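Local coordinates for possible metal-dependent hydrolase (Veillonella parvula, PDB 3RPC), which binds two zinc ions bridged by a shared aspartate and probably acts as a hydrolase of the metallo-beta-lactamase superfamily, at residues T23-P28 with D60-V65; P28-K33 with V52-S57; I86-P91 with Q106-V111; G15-K20 with V153-A158; I187-G192 with A220-V225. All blocks are in the same frame, centred on the assembly; numbering follows the deposited sequence.

Contact 1 (T23-P28 with D60-V65); sequences TFLIDP and DLLSNV
T23 CB sits 3.4 Å from the carbonyl oxygen N64 O; no aromatic ring takes part across the contact, and the F24 ring turns to the other side of the strand, where it meets F155. Strand 22-26 belongs to one of the two sheets of the metallo-beta-lactamase sandwich, and the end of helix 58-62, with the type I turn L62-V65, packs on its outer side. L25 carries the apolar part. Its CG stands anti to the backbone N (chi1 175°), and the branch crosses L61 at about a right angle, L25 CD1 lying 4.1 Å from L61 CD2. Below the tip, V65 CG1 approaches L25 CB to 3.8 Å. No direct hydrogen bond joins the two segments. T23 OG1 pairs with T18 OG1 of the neighbouring strand 14-19 and also holds a water at 2.6 Å, which donates only a weak bond to N64 O. The turn has its own bonds: V65 N reaches L62 O at 3.2 Å. Beyond the strand end, D27 OD2 accepts bonds from T71 OG1 and from ND1 of H77, a zinc ligand, a second-shell position consistent with orienting the histidine. At the helix end, S63 OG donates to D60 O at 2.8 Å, from above the carbonyl plane.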
# COMPACT_ATOMS: atom_id res chain seq x y z
N THR A 23 -19.67 9.03 17.30
CA THR A 23 -18.38 9.57 17.69
C THR A 23 -17.32 8.47 17.72
O THR A 23 -17.44 7.50 18.45
CB THR A 23 -18.45 10.27 19.05
OG1 THR A 23 -19.31 11.41 18.96
CG2 THR A 23 -17.07 10.72 19.51
N PHE A 24 -16.27 8.65 16.91
CA PHE A 24 -15.14 7.75 16.86
C PHE A 24 -14.01 8.25 17.74
O PHE A 24 -13.53 9.37 17.55
CB PHE A 24 -14.60 7.65 15.43
CG PHE A 24 -15.59 7.12 14.43
CD1 PHE A 24 -15.77 5.75 14.26
CD2 PHE A 24 -16.33 7.99 13.64
CE1 PHE A 24 -16.67 5.26 13.33
CE2 PHE A 24 -17.24 7.50 12.70
CZ PHE A 24 -17.40 6.13 12.54
N LEU A 25 -13.58 7.42 18.69
CA LEU A 25 -12.34 7.68 19.41
C LEU A 25 -11.20 7.12 18.56
O LEU A 25 -11.14 5.91 18.29
CB LEU A 25 -12.38 7.01 20.79
CG LEU A 25 -11.10 7.09 21.62
CD1 LEU A 25 -10.76 8.53 21.94
CD2 LEU A 25 -11.22 6.28 22.92
N ILE A 26 -10.32 8.01 18.13
CA ILE A 26 -9.23 7.66 17.23
C ILE A 26 -7.91 7.48 17.98
O ILE A 26 -7.53 8.33 18.79
CB ILE A 26 -9.07 8.75 16.16
CG1 ILE A 26 -10.28 8.73 15.22
CG2 ILE A 26 -7.78 8.55 15.36
CD1 ILE A 26 -10.40 9.96 14.34
N ASP A 27 -7.25 6.35 17.72
CA ASP A 27 -5.89 6.07 18.17
C ASP A 27 -5.63 6.49 19.62
O ASP A 27 -4.75 7.32 19.89
CB ASP A 27 -4.88 6.73 17.22
CG ASP A 27 -4.81 6.03 15.87
OD1 ASP A 27 -5.61 5.11 15.62
OD2 ASP A 27 -3.96 6.41 15.03
N PRO A 28 -6.36 5.89 20.56
CA PRO A 28 -6.27 6.30 21.97
C PRO A 28 -4.99 5.84 22.67
O PRO A 28 -4.78 4.63 22.87
CB PRO A 28 -7.49 5.62 22.60
CG PRO A 28 -7.64 4.38 21.79
CD PRO A 28 -7.36 4.82 20.38
N ASP A 60 -15.04 12.39 30.77
CA ASP A 60 -15.40 13.27 29.66
C ASP A 60 -14.86 12.72 28.35
O ASP A 60 -15.52 12.80 27.31
CB ASP A 60 -14.91 14.70 29.90
CG ASP A 60 -15.78 15.45 30.89
OD1 ASP A 60 -15.49 16.64 31.16
OD2 ASP A 60 -16.76 14.86 31.39
N LEU A 61 -13.67 12.14 28.40
CA LEU A 61 -13.08 11.56 27.20
C LEU A 61 -13.95 10.44 26.66
O LEU A 61 -14.23 10.37 25.46
CB LEU A 61 -11.67 11.06 27.50
CG LEU A 61 -10.81 10.56 26.33
CD1 LEU A 61 -9.33 10.67 26.67
CD2 LEU A 61 -11.17 9.13 25.95
N LEU A 62 -14.41 9.56 27.54
CA LEU A 62 -15.11 8.36 27.08
C LEU A 62 -16.60 8.56 26.85
O LEU A 62 -17.24 7.73 26.20
CB LEU A 62 -14.90 7.22 28.08
CG LEU A 62 -13.47 6.72 28.25
CD1 LEU A 62 -13.40 5.71 29.39
CD2 LEU A 62 -12.95 6.13 26.96
N SER A 63 -17.16 9.65 27.38
CA SER A 63 -18.61 9.81 27.51
C SER A 63 -19.47 9.33 26.33
O SER A 63 -20.24 8.37 26.47
CB SER A 63 -18.97 11.26 27.89
OG SER A 63 -18.28 12.21 27.10
N ASN A 64 -19.35 9.99 25.18
CA ASN A 64 -20.22 9.71 24.04
C ASN A 64 -19.56 8.92 22.92
O ASN A 64 -19.98 8.99 21.76
CB ASN A 64 -20.78 11.02 23.46
CG ASN A 64 -21.98 11.54 24.24
OD1 ASN A 64 -22.93 10.80 24.51
ND2 ASN A 64 -21.93 12.81 24.61
N VAL A 65 -18.54 8.15 23.26
CA VAL A 65 -17.85 7.34 22.26
C VAL A 65 -18.73 6.18 21.78
O VAL A 65 -19.27 5.43 22.59
CB VAL A 65 -16.49 6.82 22.79
CG1 VAL A 65 -15.84 5.86 21.80
CG2 VAL A 65 -15.55 8.00 23.08
O HOH W 1 -21.82 10.91 19.55

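Contact 2 (P28-K33 with V52-S57); sequences PFLAPK and VDLPLS
L54 lays its forked end against the backbone and side chain of L30, with L54 CD1 3.6 Å from L30 O and the CD2 atoms of L30 and L54 4.2 Å apart. Both segments belong to the long irregular connection between strand 22-26 and helix 58-62 of the metallo-beta-lactamase fold, so the contact draws the start and the end of one loop together. Around the two leucines, L61 of helix 58-62 touches both, which makes this the apolar end of the contact. The polar end lies at K33 and D53. K33 N donates to D53 OD1 at 2.9 Å in a nearly straight bond (169° at the hydrogen), and the donor lies above the carboxylate plane (49° out of it). Chi1 of D53 (-82°) sets CG beside the backbone N. The D53 and K33 side chains cross at about a right angle, with K33 CB 3.3 Å from D53 OD1. The ammonium group runs past: the chain beyond CG is extended, and K33 NZ stays 5.6 Å from D53 OD2. R11 ties the two segments together as well, bonding F29 O and A31 O through NH2 and V52 O through NH1, and it forms a cation-pi pair with the F29 ring; the F29 side chain is about 8 Å from a zinc ion. D79 OD1 receives the bond from L30 N. S57 is the N-cap of helix 58-62, its OG accepting a hydrogen bond from D60 N.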
# COMPACT_ATOMS: atom_id res chain seq x y z
N PRO A 28 -6.36 5.89 20.56
CA PRO A 28 -6.27 6.30 21.97
C PRO A 28 -4.99 5.84 22.67
O PRO A 28 -4.78 4.63 22.87
CB PRO A 28 -7.49 5.62 22.60
CG PRO A 28 -7.64 4.38 21.79
CD PRO A 28 -7.36 4.82 20.38
N PHE A 29 -4.16 6.81 23.01
CA PHE A 29 -2.95 6.63 23.80
C PHE A 29 -3.20 7.49 25.02
O PHE A 29 -3.11 8.71 24.95
CB PHE A 29 -1.77 7.15 22.96
CG PHE A 29 -0.48 7.40 23.73
CD1 PHE A 29 -0.03 6.53 24.71
CD2 PHE A 29 0.31 8.50 23.40
CE1 PHE A 29 1.16 6.77 25.38
CE2 PHE A 29 1.51 8.74 24.07
CZ PHE A 29 1.94 7.87 25.05
N LEU A 30 -3.60 6.85 26.12
CA LEU A 30 -4.24 7.58 27.21
C LEU A 30 -3.43 7.67 28.51
O LEU A 30 -3.93 8.17 29.52
CB LEU A 30 -5.64 6.98 27.49
CG LEU A 30 -6.57 6.91 26.27
CD1 LEU A 30 -7.95 6.37 26.65
CD2 LEU A 30 -6.68 8.28 25.59
N ALA A 31 -2.18 7.22 28.49
CA ALA A 31 -1.36 7.16 29.70
C ALA A 31 -1.17 8.53 30.36
O ALA A 31 -1.09 9.55 29.69
CB ALA A 31 0.01 6.55 29.39
N PRO A 32 -1.08 8.54 31.70
CA PRO A 32 -0.72 9.81 32.36
C PRO A 32 0.66 10.31 31.94
O PRO A 32 1.48 9.53 31.46
CB PRO A 32 -0.72 9.44 33.85
CG PRO A 32 -1.61 8.21 33.94
CD PRO A 32 -1.38 7.46 32.65
N LYS A 33 0.89 11.60 32.13
CA LYS A 33 2.18 12.23 31.88
C LYS A 33 3.37 11.40 32.38
O LYS A 33 3.38 10.91 33.52
CB LYS A 33 2.19 13.63 32.52
CG LYS A 33 3.50 14.39 32.37
CD LYS A 33 3.36 15.82 32.89
CE LYS A 33 4.68 16.59 32.84
NZ LYS A 33 4.48 17.99 33.32
N VAL A 52 2.73 15.62 28.32
CA VAL A 52 1.65 16.38 28.95
C VAL A 52 0.55 15.40 29.33
O VAL A 52 0.43 14.34 28.72
CB VAL A 52 1.06 17.46 28.02
CG1 VAL A 52 2.12 18.49 27.67
CG2 VAL A 52 0.50 16.84 26.74
N ASP A 53 -0.22 15.76 30.35
CA ASP A 53 -1.39 14.98 30.75
C ASP A 53 -2.51 15.20 29.76
O ASP A 53 -2.47 16.13 28.94
CB ASP A 53 -1.84 15.39 32.16
CG ASP A 53 -1.04 14.71 33.25
OD1 ASP A 53 -1.01 13.46 33.28
OD2 ASP A 53 -0.42 15.43 34.07
N LEU A 54 -3.53 14.35 29.81
CA LEU A 54 -4.71 14.54 28.98
C LEU A 54 -5.38 15.87 29.34
O LEU A 54 -5.29 16.33 30.48
CB LEU A 54 -5.70 13.40 29.20
CG LEU A 54 -5.29 11.99 28.74
CD1 LEU A 54 -6.28 10.95 29.27
CD2 LEU A 54 -5.17 11.90 27.21
N PRO A 55 -6.06 16.48 28.36
CA PRO A 55 -6.70 17.79 28.58
C PRO A 55 -8.10 17.68 29.21
O PRO A 55 -8.71 18.72 29.48
CB PRO A 55 -6.83 18.34 27.16
CG PRO A 55 -7.02 17.11 26.33
CD PRO A 55 -6.10 16.08 26.94
N LEU A 56 -8.58 16.47 29.42
CA LEU A 56 -9.89 16.28 30.04
C LEU A 56 -9.90 15.01 30.87
O LEU A 56 -9.02 14.16 30.74
CB LEU A 56 -10.99 16.24 28.97
CG LEU A 56 -11.11 15.02 28.06
CD1 LEU A 56 -12.28 15.21 27.11
CD2 LEU A 56 -9.82 14.75 27.27
N SER A 57 -10.88 14.90 31.76
CA SER A 57 -11.03 13.71 32.59
C SER A 57 -11.39 12.50 31.74
O SER A 57 -11.97 12.63 30.65
CB SER A 57 -12.12 13.93 33.64
OG SER A 57 -13.39 13.94 33.02

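Contact 3 (I86-P91 with Q106-V111); sequences IPKSLP and QGFIDV
The type I turn P87-L90, which leads from helix 80-85 into strand 92-94, lies against the loop that brings helix 97-105 to strand 111-113. K88 is draped across the F108 ring: its chain bends at chi2 (-61°), and CD stands over the ring centre in a CH-pi contact, K88 CD being 3.9 Å from the F108 centroid. Past the ring, K88 NZ donates to Q106 O at 2.8 Å and also to I83 O of the preceding helix. I86 CG2 touches the ring at F108 CE1, 3.9 Å away, and W78 meets it edge-to-face. G107 has a positive phi (106°), and its lack of a side chain leaves room for K88 CE. The backbones are joined where I109 N bonds K88 O at 3.2 Å. One water donates to K88 O and L90 O and accepts from D110 N; a second links S89 O to D110 OD2, which also forms a salt bridge with R112. At P91, CA makes a C-H...O contact with D110 O, 3.3 Å apart. The two loops enter the adjacent parallel strands 92-94 and 111-113, the topology of consecutive beta-alpha-beta units.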
# COMPACT_ATOMS: atom_id res chain seq x y z
N ILE A 86 -11.34 1.63 28.03
CA ILE A 86 -12.40 1.58 27.03
C ILE A 86 -13.32 0.37 27.21
O ILE A 86 -12.84 -0.75 27.33
CB ILE A 86 -11.78 1.56 25.61
CG1 ILE A 86 -10.90 2.80 25.40
CG2 ILE A 86 -12.88 1.46 24.55
CD1 ILE A 86 -10.02 2.73 24.16
N PRO A 87 -14.64 0.59 27.25
CA PRO A 87 -15.57 -0.54 27.38
C PRO A 87 -15.31 -1.61 26.33
O PRO A 87 -15.15 -1.30 25.14
CB PRO A 87 -16.95 0.10 27.19
CG PRO A 87 -16.77 1.49 27.66
CD PRO A 87 -15.34 1.89 27.28
N LYS A 88 -15.24 -2.86 26.77
CA LYS A 88 -14.84 -3.98 25.93
C LYS A 88 -15.85 -4.28 24.83
O LYS A 88 -15.54 -5.00 23.88
CB LYS A 88 -14.64 -5.24 26.77
CG LYS A 88 -13.61 -5.12 27.88
CD LYS A 88 -12.22 -4.78 27.35
CE LYS A 88 -11.20 -4.92 28.47
NZ LYS A 88 -9.82 -4.62 28.02
N SER A 89 -17.05 -3.73 24.96
CA SER A 89 -18.10 -4.02 24.00
C SER A 89 -18.18 -3.01 22.84
O SER A 89 -18.94 -3.22 21.90
CB SER A 89 -19.46 -4.11 24.71
OG SER A 89 -19.73 -2.91 25.38
N LEU A 90 -17.40 -1.93 22.91
CA LEU A 90 -17.42 -0.95 21.82
C LEU A 90 -16.79 -1.53 20.57
O LEU A 90 -15.77 -2.22 20.64
CB LEU A 90 -16.66 0.31 22.20
CG LEU A 90 -17.36 1.25 23.18
CD1 LEU A 90 -16.43 2.39 23.57
CD2 LEU A 90 -18.65 1.78 22.56
N PRO A 91 -17.39 -1.27 19.40
CA PRO A 91 -16.75 -1.70 18.15
C PRO A 91 -15.38 -1.04 17.99
O PRO A 91 -15.25 0.17 18.18
CB PRO A 91 -17.71 -1.19 17.07
CG PRO A 91 -19.02 -1.04 17.78
CD PRO A 91 -18.67 -0.60 19.16
N GLN A 106 -6.98 -8.83 24.10
CA GLN A 106 -7.02 -7.84 25.17
C GLN A 106 -8.43 -7.64 25.72
O GLN A 106 -8.67 -6.78 26.56
CB GLN A 106 -6.39 -6.52 24.69
CG GLN A 106 -4.89 -6.66 24.41
CD GLN A 106 -4.28 -5.52 23.60
OE1 GLN A 106 -4.99 -4.73 22.97
NE2 GLN A 106 -2.96 -5.43 23.62
N GLY A 107 -9.37 -8.47 25.26
CA GLY A 107 -10.69 -8.51 25.86
C GLY A 107 -11.80 -7.86 25.06
O GLY A 107 -12.96 -7.90 25.45
N PHE A 108 -11.45 -7.26 23.93
CA PHE A 108 -12.46 -6.59 23.10
C PHE A 108 -13.23 -7.60 22.24
O PHE A 108 -12.63 -8.40 21.53
CB PHE A 108 -11.79 -5.47 22.28
CG PHE A 108 -11.28 -4.35 23.16
CD1 PHE A 108 -12.11 -3.29 23.50
CD2 PHE A 108 -10.00 -4.40 23.70
CE1 PHE A 108 -11.66 -2.29 24.35
CE2 PHE A 108 -9.55 -3.40 24.55
CZ PHE A 108 -10.37 -2.34 24.87
N ILE A 109 -14.55 -7.56 22.33
CA ILE A 109 -15.37 -8.63 21.76
C ILE A 109 -15.95 -8.30 20.39
O ILE A 109 -16.51 -9.17 19.73
CB ILE A 109 -16.54 -8.99 22.68
CG1 ILE A 109 -17.49 -7.79 22.80
CG2 ILE A 109 -16.04 -9.41 24.06
CD1 ILE A 109 -18.80 -8.12 23.52
N ASP A 110 -15.79 -7.06 19.95
CA ASP A 110 -16.31 -6.63 18.67
C ASP A 110 -15.24 -5.85 17.90
O ASP A 110 -15.28 -4.62 17.84
CB ASP A 110 -17.57 -5.78 18.87
CG ASP A 110 -18.27 -5.44 17.57
OD1 ASP A 110 -17.82 -5.92 16.50
OD2 ASP A 110 -19.27 -4.70 17.62
N VAL A 111 -14.29 -6.58 17.35
CA VAL A 111 -13.19 -5.99 16.60
C VAL A 111 -13.39 -6.26 15.11
O VAL A 111 -13.61 -7.41 14.71
CB VAL A 111 -11.83 -6.55 17.08
CG1 VAL A 111 -10.68 -5.85 16.35
CG2 VAL A 111 -11.70 -6.37 18.60
O HOH W 2 -14.95 -4.69 21.27
O HOH W 3 -20.41 -4.29 20.04

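Contact 4 (G15-K20 with V153-A158); sequences GKLTIK and VIFEAA
L17 and F155 make the tight part of this contact between the two sheets of the metallo-beta-lactamase sandwich, and K20 with A158 makes its looser, solvent-side end. Strand 14-19 of one sheet and strand 152-156 of the other face each other, their touching parts running only 16° apart in direction. L17 and F155 reach toward each other tip to tip. L17 CG is anti to the backbone N (chi1 176°), and CD2 stands over the middle of one ring face, L17 CD2 being 3.7 Å from the F155 centroid in a CH-pi contact. V153 CG1 covers the opposite face, displaced toward the rim, so the ring is held between two aliphatic groups. I19 adds a second point of packing from the same strand: I19 CD1 lies 3.7 Å from F155 CB, the two side chains crossing obliquely. L125 of strand 123-128 touches the F155 side chain. Toward the strand ends the packing thins. I19 CG2 meets A157 CB at 4.0 Å, while the nearest CA atoms, those of I19 and A157, are still 7.8 Å apart; the two segments meet through side chains and not by strand pairing. K20, bent at chi2 and chi4, passes A157, its CD 4.2 Å from A157 CB. Its ammonium has two partners, a salt bridge to E160 OE2 and the carbonyl of A158: K20 NZ lies 2.9 Å from A158 O and approaches nearly in line with that C=O bond.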
# COMPACT_ATOMS: atom_id res chain seq x y z
N GLY A 15 -7.96 11.60 19.11
CA GLY A 15 -9.00 12.60 18.91
C GLY A 15 -10.36 11.94 18.91
O GLY A 15 -10.45 10.71 18.90
N LYS A 16 -11.41 12.75 18.94
CA LYS A 16 -12.77 12.25 18.82
C LYS A 16 -13.43 12.91 17.62
O LYS A 16 -13.57 14.14 17.57
CB LYS A 16 -13.58 12.52 20.10
CG LYS A 16 -13.05 11.77 21.33
CD LYS A 16 -13.63 12.32 22.65
CE LYS A 16 -15.11 12.04 22.77
NZ LYS A 16 -15.59 12.50 24.12
N LEU A 17 -13.79 12.09 16.63
CA LEU A 17 -14.40 12.57 15.40
C LEU A 17 -15.88 12.26 15.45
O LEU A 17 -16.28 11.09 15.51
CB LEU A 17 -13.77 11.88 14.19
CG LEU A 17 -14.37 12.21 12.82
CD1 LEU A 17 -14.17 13.69 12.50
CD2 LEU A 17 -13.76 11.34 11.73
N THR A 18 -16.70 13.30 15.45
CA THR A 18 -18.15 13.09 15.48
C THR A 18 -18.71 13.39 14.12
O THR A 18 -18.47 14.46 13.56
CB THR A 18 -18.85 14.00 16.50
OG1 THR A 18 -18.34 13.74 17.82
CG2 THR A 18 -20.36 13.74 16.48
N ILE A 19 -19.44 12.43 13.57
CA ILE A 19 -20.09 12.60 12.28
C ILE A 19 -21.51 12.12 12.51
O ILE A 19 -21.71 10.97 12.89
CB ILE A 19 -19.44 11.76 11.19
CG1 ILE A 19 -17.97 12.16 11.00
CG2 ILE A 19 -20.18 11.91 9.87
CD1 ILE A 19 -17.24 11.25 10.01
N LYS A 20 -22.47 13.01 12.31
CA LYS A 20 -23.86 12.69 12.65
C LYS A 20 -23.97 12.34 14.13
O LYS A 20 -23.52 13.11 14.98
CB LYS A 20 -24.39 11.59 11.74
CG LYS A 20 -24.86 12.11 10.37
CD LYS A 20 -24.64 11.11 9.25
CE LYS A 20 -25.41 11.49 7.98
NZ LYS A 20 -25.57 12.97 7.79
N VAL A 153 -7.62 6.36 7.20
CA VAL A 153 -9.04 6.06 7.03
C VAL A 153 -9.74 7.25 6.38
O VAL A 153 -9.54 8.40 6.78
CB VAL A 153 -9.72 5.76 8.39
CG1 VAL A 153 -11.18 5.37 8.17
CG2 VAL A 153 -8.96 4.67 9.13
N ILE A 154 -10.54 6.96 5.36
CA ILE A 154 -11.45 7.93 4.77
C ILE A 154 -12.84 7.70 5.39
O ILE A 154 -13.33 6.58 5.40
CB ILE A 154 -11.51 7.76 3.23
CG1 ILE A 154 -10.27 8.39 2.58
CG2 ILE A 154 -12.79 8.36 2.66
CD1 ILE A 154 -10.32 9.91 2.52
N PHE A 155 -13.43 8.76 5.95
CA PHE A 155 -14.80 8.68 6.48
C PHE A 155 -15.74 9.44 5.53
O PHE A 155 -15.52 10.62 5.26
CB PHE A 155 -14.92 9.31 7.87
CG PHE A 155 -14.02 8.70 8.92
CD1 PHE A 155 -14.54 7.83 9.87
CD2 PHE A 155 -12.68 9.02 8.99
CE1 PHE A 155 -13.73 7.29 10.86
CE2 PHE A 155 -11.86 8.48 9.97
CZ PHE A 155 -12.38 7.61 10.91
N GLU A 156 -16.77 8.77 5.04
CA GLU A 156 -17.77 9.39 4.17
C GLU A 156 -19.16 9.21 4.76
O GLU A 156 -19.45 8.17 5.36
CB GLU A 156 -17.74 8.76 2.79
CG GLU A 156 -16.46 8.99 2.03
CD GLU A 156 -16.41 8.23 0.72
OE1 GLU A 156 -17.12 7.21 0.59
OE2 GLU A 156 -15.68 8.66 -0.19
N ALA A 157 -20.01 10.21 4.60
CA ALA A 157 -21.41 10.09 5.01
C ALA A 157 -22.24 11.14 4.28
O ALA A 157 -21.71 12.18 3.87
CB ALA A 157 -21.54 10.26 6.53
N ALA A 158 -23.53 10.87 4.12
CA ALA A 158 -24.40 11.76 3.35
C ALA A 158 -24.42 13.18 3.90
O ALA A 158 -24.69 13.39 5.09
CB ALA A 158 -25.82 11.20 3.31

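Contact 5 (I187-G192 with A220-V225); sequences IIMNTG and AKIIAV
V225 CG2 occupies the position between the backbone N and the carbonyl carbon, and N190 CG is anti to its own carbonyl carbon (chi1 -69°); V225 CG2 and N190 OD1 are 3.3 Å apart. I188 CG2 packs on the same V225 CG2 at 3.9 Å. On the other face, selenomethionine M189 has its SE 3.6 Å from I222 CG2, and I187 CD1 meets A220 CB at 3.7 Å; helix 207-216 covers this face. T191 OG1, also between N and C, ends 3.4 Å from A224 CB and is buried without a polar partner. The backbones pair in parallel register, I187 beside I222 through N190 beside V225. Five hydrogen bonds join them: I187 N to K221 O, I223 N to I187 O, M189 N to I223 O, V225 N to M189 O (this one 2.8 Å) and T191 N to V225 O (3.0 Å). The side chain of N190 lies about 5 Å from a bound zinc ion, and its ND2 makes a weak bond to D168, the aspartate shared by both metals; H226, another ligand, directly follows V225. This is a beta-alpha-beta unit whose C-terminal strand ends border the dinuclear zinc site of the metallo-beta-lactamase fold.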
# COMPACT_ATOMS: atom_id res chain seq x y z
N ILE A 187 -8.74 17.12 6.25
CA ILE A 187 -7.58 16.25 6.20
C ILE A 187 -6.80 16.35 7.50
O ILE A 187 -6.25 17.41 7.82
CB ILE A 187 -6.67 16.62 5.00
CG1 ILE A 187 -7.50 16.56 3.70
CG2 ILE A 187 -5.44 15.71 4.94
CD1 ILE A 187 -6.74 17.07 2.47
N ILE A 188 -6.78 15.26 8.27
CA ILE A 188 -6.13 15.24 9.57
C ILE A 188 -4.77 14.56 9.39
O ILE A 188 -4.71 13.39 9.02
CB ILE A 188 -6.98 14.47 10.60
CG1 ILE A 188 -8.36 15.12 10.73
CG2 ILE A 188 -6.29 14.44 11.95
CD1 ILE A 188 -9.37 14.25 11.47
N MSE A 189 -3.70 15.32 9.63
CA MSE A 189 -2.33 14.90 9.31
C MSE A 189 -1.46 14.80 10.55
O MSE A 189 -1.54 15.66 11.43
CB MSE A 189 -1.67 15.92 8.39
CG MSE A 189 -2.47 16.31 7.16
SE MSE A 189 -1.52 17.73 6.20
CE MSE A 189 0.15 16.80 5.79
N ASN A 190 -0.63 13.77 10.62
CA ASN A 190 0.33 13.59 11.70
C ASN A 190 1.64 14.25 11.30
O ASN A 190 2.41 13.70 10.51
CB ASN A 190 0.52 12.11 11.98
CG ASN A 190 -0.72 11.48 12.60
OD1 ASN A 190 -1.57 12.20 13.15
ND2 ASN A 190 -0.83 10.15 12.54
N THR A 191 1.90 15.44 11.85
CA THR A 191 2.96 16.30 11.32
C THR A 191 4.09 16.57 12.30
O THR A 191 4.86 17.52 12.12
CB THR A 191 2.39 17.65 10.83
OG1 THR A 191 1.82 18.38 11.94
CG2 THR A 191 1.31 17.44 9.79
N GLY A 192 4.22 15.71 13.31
CA GLY A 192 5.26 15.87 14.31
C GLY A 192 6.66 15.49 13.86
O GLY A 192 7.62 15.67 14.61
N ALA A 220 -9.50 22.22 1.08
CA ALA A 220 -9.66 21.34 2.24
C ALA A 220 -9.30 22.06 3.53
O ALA A 220 -8.45 22.96 3.54
CB ALA A 220 -8.81 20.08 2.08
N LYS A 221 -9.96 21.66 4.60
CA LYS A 221 -9.59 22.10 5.94
C LYS A 221 -8.55 21.12 6.45
O LYS A 221 -8.86 19.94 6.67
CB LYS A 221 -10.81 22.10 6.86
CG LYS A 221 -10.52 22.59 8.25
CD LYS A 221 -11.53 23.64 8.68
CE LYS A 221 -12.94 23.08 8.72
NZ LYS A 221 -13.95 24.15 8.84
N ILE A 222 -7.32 21.58 6.60
CA ILE A 222 -6.26 20.73 7.10
C ILE A 222 -6.13 20.88 8.61
O ILE A 222 -6.22 21.98 9.14
CB ILE A 222 -4.95 21.06 6.39
CG1 ILE A 222 -5.09 20.69 4.91
CG2 ILE A 222 -3.80 20.33 7.05
CD1 ILE A 222 -4.17 21.44 3.98
N ILE A 223 -5.96 19.75 9.30
CA ILE A 223 -5.81 19.76 10.76
C ILE A 223 -4.53 19.01 11.08
O ILE A 223 -4.43 17.81 10.80
CB ILE A 223 -7.02 19.06 11.44
CG1 ILE A 223 -8.32 19.80 11.08
CG2 ILE A 223 -6.84 19.04 12.96
CD1 ILE A 223 -9.61 19.13 11.59
N ALA A 224 -3.56 19.71 11.66
CA ALA A 224 -2.26 19.12 11.98
C ALA A 224 -2.18 18.68 13.43
O ALA A 224 -2.42 19.48 14.35
CB ALA A 224 -1.13 20.11 11.65
N VAL A 225 -1.82 17.42 13.64
CA VAL A 225 -1.76 16.83 14.97
C VAL A 225 -0.50 15.96 15.14
O VAL A 225 0.44 16.09 14.36
CB VAL A 225 -3.04 16.01 15.29
CG1 VAL A 225 -4.27 16.92 15.23
CG2 VAL A 225 -3.20 14.83 14.32

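How the contacts relate
From the N terminus, strand 14-19 opens contact 4, which closes only at 153-158; the first three contacts all fall within that span and the two sheets are joined across it. Contact 1 runs from strand 22-26 to the end of helix 58-62, and contact 2, sharing P28 with it, lies wholly within the span of contact 1. L61 of contact 1 also packs on L56 of contact 2. Contact 3 follows in series, I86 touching P28 and L25, and L90 touching V65. Contact 5 comes last, pairing two strands in the sheet that also holds 152-156. Its centre is about 28 Å from that of contact 3, on the opposite side of the chain's centre.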